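Local coordinates for Serine/threonine protein phosphatase Stp1 (Streptococcus agalactiae, PDB 2PK0) that removes phosphate groups from phosphoserine and phosphothreonine residues of proteins, as a metal-dependent PP2C-family phosphatase with magnesium ions in its active site, at residues G42-A48 and Y99-T104; M55-L60 and E86-I90. Numbering follows the deposited sequence.

Contact 1: residues G42-A48 and Y99-T104; sequences GMGGHRA and YKGMGT. With MG (magnesium ion), chain E.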
loop_
_atom_site.group_PDB
_atom_site.type_symbol
_atom_site.label_atom_id
_atom_site.label_comp_id
_atom_site.label_asym_id
_atom_site.label_seq_id
_atom_site.Cartn_x
_atom_site.Cartn_y
_atom_site.Cartn_z
ATOM N N GLY A 42 -1.800 -1.994 9.638
ATOM C CA GLY A 42 -1.463 -1.780 11.037
ATOM C C GLY A 42 -0.904 -2.987 11.780
ATOM O O GLY A 42 -1.148 -4.136 11.397
ATOM N N MET A 43 -0.138 -2.722 12.834
ATOM C CA MET A 43 0.349 -3.759 13.734
ATOM C C MET A 43 0.176 -3.330 15.199
ATOM O O MET A 43 0.082 -2.141 15.515
ATOM C CB MET A 43 1.814 -4.064 13.435
ATOM C CG MET A 43 2.740 -2.868 13.619
ATOM S SD MET A 43 4.473 -3.208 13.245
ATOM C CE MET A 43 5.306 -1.951 14.224
ATOM N N GLY A 44 0.128 -4.305 16.097
ATOM C CA GLY A 44 -0.003 -4.025 17.525
ATOM C C GLY A 44 -1.173 -4.771 18.121
ATOM O O GLY A 44 -2.253 -4.793 17.527
ATOM N N GLY A 45 -0.961 -5.373 19.295
ATOM C CA GLY A 45 -1.980 -6.189 19.975
ATOM C C GLY A 45 -3.244 -5.440 20.372
ATOM O O GLY A 45 -3.223 -4.219 20.471
ATOM N N HIS A 46 -4.322 -6.193 20.607
ATOM C CA HIS A 46 -5.694 -5.684 20.871
ATOM C C HIS A 46 -6.045 -4.232 20.488
ATOM O O HIS A 46 -6.046 -3.322 21.335
ATOM C CB HIS A 46 -6.198 -6.028 22.299
ATOM C CG HIS A 46 -5.112 -6.177 23.324
ATOM N ND1 HIS A 46 -4.424 -5.102 23.851
ATOM C CD2 HIS A 46 -4.613 -7.279 23.936
ATOM C CE1 HIS A 46 -3.536 -5.536 24.728
ATOM N NE2 HIS A 46 -3.632 -6.853 24.800
ATOM N N ARG A 47 -6.311 -4.062 19.190
ATOM C CA ARG A 47 -6.848 -2.839 18.558
ATOM C C ARG A 47 -5.891 -1.678 18.270
ATOM O O ARG A 47 -6.314 -0.658 17.732
ATOM C CB ARG A 47 -8.190 -2.370 19.171
ATOM C CG ARG A 47 -9.238 -3.481 19.217
ATOM C CD ARG A 47 -10.646 -2.984 19.066
ATOM N NE ARG A 47 -10.919 -2.480 17.720
ATOM C CZ ARG A 47 -11.265 -3.236 16.674
ATOM N NH1 ARG A 47 -11.380 -4.555 16.794
ATOM N NH2 ARG A 47 -11.493 -2.661 15.497
ATOM N N ALA A 48 -4.608 -1.833 18.593
ATOM C CA ALA A 48 -3.618 -0.789 18.287
ATOM C C ALA A 48 -3.293 -0.760 16.797
ATOM O O ALA A 48 -2.959 0.288 16.249
ATOM C CB ALA A 48 -2.344 -0.980 19.093
ATOM N N TYR A 99 -0.389 1.125 24.477
ATOM C CA TYR A 99 -0.529 0.381 23.228
ATOM C C TYR A 99 0.831 -0.134 22.796
ATOM O O TYR A 99 1.626 0.600 22.183
ATOM C CB TYR A 99 -1.123 1.247 22.119
ATOM C CG TYR A 99 -2.606 1.516 22.241
ATOM C CD1 TYR A 99 -3.095 2.819 22.246
ATOM C CD2 TYR A 99 -3.523 0.476 22.336
ATOM C CE1 TYR A 99 -4.446 3.081 22.336
ATOM C CE2 TYR A 99 -4.878 0.731 22.433
ATOM C CZ TYR A 99 -5.328 2.040 22.435
ATOM O OH TYR A 99 -6.671 2.317 22.531
ATOM N N LYS A 100 1.086 -1.397 23.117
ATOM C CA LYS A 100 2.369 -2.017 22.837
ATOM C C LYS A 100 2.583 -2.182 21.335
ATOM O O LYS A 100 1.853 -2.923 20.683
ATOM C CB LYS A 100 2.449 -3.388 23.521
ATOM C CG LYS A 100 1.995 -3.410 24.979
ATOM C CD LYS A 100 2.885 -2.532 25.863
ATOM C CE LYS A 100 2.895 -3.029 27.303
ATOM N NZ LYS A 100 1.534 -3.439 27.759
ATOM N N GLY A 101 3.571 -1.470 20.801
ATOM C CA GLY A 101 4.016 -1.653 19.415
ATOM C C GLY A 101 3.039 -1.199 18.344
ATOM O O GLY A 101 2.857 -1.876 17.334
ATOM N N MET A 102 2.400 -0.057 18.573
ATOM C CA MET A 102 1.458 0.511 17.617
ATOM C C MET A 102 2.168 1.098 16.412
ATOM O O MET A 102 3.159 1.831 16.556
ATOM C CB MET A 102 0.638 1.612 18.272
ATOM C CG MET A 102 -0.303 2.296 17.328
ATOM S SD MET A 102 -1.751 2.866 18.186
ATOM C CE MET A 102 -1.327 4.544 18.387
ATOM N N GLY A 103 1.663 0.772 15.225
ATOM C CA GLY A 103 2.227 1.310 14.012
ATOM C C GLY A 103 1.536 0.803 12.768
ATOM O O GLY A 103 0.784 -0.174 12.825
ATOM N N THR A 104 1.798 1.455 11.639
ATOM C CA THR A 104 1.230 1.005 10.387
ATOM C C THR A 104 2.163 1.171 9.187
ATOM O O THR A 104 3.016 2.041 9.182
ATOM C CB THR A 104 -0.121 1.691 10.096
ATOM O OG1 THR A 104 -0.611 1.222 8.836
ATOM C CG2 THR A 104 0.025 3.196 10.045
HETATM MG MG MG E . -1.090 -5.699 10.097
HETATM O O HOH W 1 1.060 -6.281 10.531
HETATM O O HOH W 2 -1.300 -6.850 11.506
HETATM O O HOH W 3 -0.677 -7.463 8.864
HETATM O O HOH W 4 -2.915 -6.012 9.194
#
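The end of one strand and the start of another run antiparallel for two residue pairs. M43 and G103 form the hydrogen-bonded pair: M43 N donates to G103 O at 2.7 Å, and the return bond G103 N to M43 O is weak at 3.3 Å. G42 and T104 are the adjacent non-hydrogen-bonded pair, CA atoms 3.9 Å apart; G42 CA makes a CA-H...O contact to G103 O at 3.3 Å. Beyond M43 the strand ends; G44 passes the type II turn Y99-M102, its CA 3.6 Å from G101 O. A CB at G44 would come too close to A48 CB and G101 O, and with phi near 126° also to the carbonyl of M43, so glycine lets the chain pass. A48 points back across the gap, its CB 3.7 Å from Y99 CD2 and 4.0 Å from M102 SD. In the PP2C metal centre G42 O binds magnesium at 2.0 Å with four waters and D41 OD1, so the end of strand 35-43 itself supplies a ligand. Strands 35-43 and 103-112 are neighbours in one antiparallel sheet; M102 packs on A52 of helix 48-64 and on I90 and L93 of helix 72-96, and T104 meets S53 and T56.

Contact 2: residues M55-L60 and E86-I90; sequences MTVTDL and ENRKI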
loop_
_atom_site.group_PDB
_atom_site.type_symbol
_atom_site.label_atom_id
_atom_site.label_comp_id
_atom_site.label_asym_id
_atom_site.label_seq_id
_atom_site.Cartn_x
_atom_site.Cartn_y
_atom_site.Cartn_z
ATOM N N MET A 55 -6.704 5.467 11.508
ATOM C CA MET A 55 -6.433 6.887 11.780
ATOM C C MET A 55 -5.622 7.571 10.680
ATOM O O MET A 55 -5.991 8.640 10.214
ATOM C CB MET A 55 -5.737 7.067 13.116
ATOM C CG MET A 55 -5.896 8.427 13.731
ATOM S SD MET A 55 -5.705 8.267 15.523
ATOM C CE MET A 55 -7.420 8.363 16.120
ATOM N N THR A 56 -4.527 6.937 10.274
ATOM C CA THR A 56 -3.702 7.419 9.176
ATOM C C THR A 56 -4.535 7.669 7.931
ATOM O O THR A 56 -4.559 8.778 7.432
ATOM C CB THR A 56 -2.618 6.397 8.836
ATOM O OG1 THR A 56 -1.813 6.154 9.995
ATOM C CG2 THR A 56 -1.741 6.878 7.682
ATOM N N VAL A 57 -5.236 6.641 7.465
ATOM C CA VAL A 57 -6.099 6.735 6.291
ATOM C C VAL A 57 -7.200 7.806 6.411
ATOM O O VAL A 57 -7.361 8.610 5.507
ATOM C CB VAL A 57 -6.715 5.330 5.921
ATOM C CG1 VAL A 57 -7.789 5.446 4.837
ATOM C CG2 VAL A 57 -5.618 4.339 5.494
ATOM N N THR A 58 -7.924 7.834 7.530
ATOM C CA THR A 58 -8.997 8.824 7.726
ATOM C C THR A 58 -8.462 10.268 7.841
ATOM O O THR A 58 -8.930 11.124 7.123
ATOM C CB THR A 58 -9.947 8.460 8.920
ATOM O OG1 THR A 58 -10.408 7.117 8.770
ATOM C CG2 THR A 58 -11.175 9.365 8.983
ATOM N N ASP A 59 -7.459 10.505 8.691
ATOM C CA ASP A 59 -6.845 11.837 8.871
ATOM C C ASP A 59 -6.223 12.442 7.608
ATOM O O ASP A 59 -6.469 13.615 7.286
ATOM C CB ASP A 59 -5.768 11.815 9.963
ATOM C CG ASP A 59 -6.345 11.709 11.370
ATOM O OD1 ASP A 59 -7.590 11.690 11.530
ATOM O OD2 ASP A 59 -5.535 11.643 12.327
ATOM N N LEU A 60 -5.409 11.645 6.919
ATOM C CA LEU A 60 -4.761 12.084 5.696
ATOM C C LEU A 60 -5.775 12.406 4.622
ATOM O O LEU A 60 -5.669 13.437 3.967
ATOM C CB LEU A 60 -3.814 11.012 5.164
ATOM C CG LEU A 60 -2.313 11.206 5.380
ATOM C CD1 LEU A 60 -1.948 11.215 6.845
ATOM C CD2 LEU A 60 -1.612 10.081 4.681
ATOM N N GLU A 86 1.653 12.531 10.904
ATOM C CA GLU A 86 0.939 11.321 11.287
ATOM C C GLU A 86 1.832 10.325 12.047
ATOM O O GLU A 86 1.376 9.656 12.978
ATOM C CB GLU A 86 0.312 10.680 10.049
ATOM C CG GLU A 86 -0.968 9.941 10.316
ATOM C CD GLU A 86 -2.122 10.852 10.722
ATOM O OE1 GLU A 86 -2.122 12.057 10.365
ATOM O OE2 GLU A 86 -3.046 10.338 11.397
ATOM N N ASN A 87 3.097 10.245 11.643
ATOM C CA ASN A 87 4.116 9.453 12.333
ATOM C C ASN A 87 4.252 9.814 13.815
ATOM O O ASN A 87 4.232 8.950 14.687
ATOM C CB ASN A 87 5.464 9.659 11.657
ATOM C CG ASN A 87 6.555 8.846 12.285
ATOM O OD1 ASN A 87 7.619 9.363 12.631
ATOM N ND2 ASN A 87 6.308 7.565 12.437
ATOM N N ARG A 88 4.364 11.107 14.094
ATOM C CA ARG A 88 4.462 11.564 15.466
ATOM C C ARG A 88 3.098 11.581 16.182
ATOM O O ARG A 88 3.050 11.467 17.397
ATOM C CB ARG A 88 5.177 12.915 15.533
ATOM C CG ARG A 88 4.400 14.060 14.945
ATOM C CD ARG A 88 5.295 15.202 14.502
ATOM N NE ARG A 88 6.041 15.802 15.599
ATOM C CZ ARG A 88 7.366 15.786 15.684
ATOM N NH1 ARG A 88 7.969 16.360 16.715
ATOM N NH2 ARG A 88 8.081 15.196 14.728
ATOM N N LYS A 89 1.995 11.670 15.437
ATOM C CA LYS A 89 0.663 11.587 16.047
ATOM C C LYS A 89 0.359 10.168 16.553
ATOM O O LYS A 89 -0.224 9.989 17.616
ATOM C CB LYS A 89 -0.415 12.038 15.061
ATOM C CG LYS A 89 -1.759 12.316 15.673
ATOM C CD LYS A 89 -2.857 12.577 14.623
ATOM C CE LYS A 89 -4.240 12.593 15.330
ATOM N NZ LYS A 89 -5.320 13.375 14.610
ATOM N N ILE A 90 0.778 9.158 15.806
ATOM C CA ILE A 90 0.535 7.775 16.197
ATOM C C ILE A 90 1.547 7.301 17.254
ATOM O O ILE A 90 1.216 6.486 18.121
ATOM C CB ILE A 90 0.548 6.871 14.945
ATOM C CG1 ILE A 90 -0.684 7.148 14.116
ATOM C CG2 ILE A 90 0.556 5.399 15.273
ATOM C CD1 ILE A 90 -0.853 6.142 13.070
#
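E86 reaches across from helix 72-96 and fits as a knob into the hole formed by M55, T56, D59 and L60 on helix 48-64. Its carboxylate lies between an apolar and an acidic neighbour: E86 OE1 is 3.6 Å from L60 CD1, while E86 OE2 comes within 3.0 Å of D59 OD2, two acceptors of like charge with no hydrogen bond between them. K89, one turn further on, offsets part of this negative charge. Its extended side chain brings K89 NZ to 2.9 Å from D59 OD2, a salt bridge at the exposed margin of the interface. On the buried side I90 CD1 packs against the T56 hydroxyl, 3.2 Å from T56 OG1, which is hydrogen-bonded to A52 O of its own helix. The axes of the short helical segments approach to 10.9 Å, their N-to-C directions 132° apart, nearer antiparallel than parallel but well splayed; the segments bury 294 Å² between them. This is the packing of the two helices that cover one sheet of the PP2C sandwich. V57 and L60 rest on I38 of strand 35-43, T56 and L60 touch I106 of strand 103-112, and I90 meets M102 just before that strand.

In the fold
Contacts 1 and 2 have their centres 13 Å apart. Between them they join four elements that follow each other along the chain: contact 1 the outer two, strands 35-43 and 103-112, and contact 2 the inner two, helices 48-64 and 72-96. The chain leaves the sheet after strand 35-43, runs through the helix pair, and returns beside that strand. The two contacts touch, M102 CE lying 3.2 Å from I90 O and T104 CG2 3.5 Å from T56 OG1. This places the helix pair against one sheet, as in the PP2C sandwich; contact 1 sits at the metal-bound end of the sheet, while contact 2 lies further off, the T56 side chain about 12 Å from a bound magnesium.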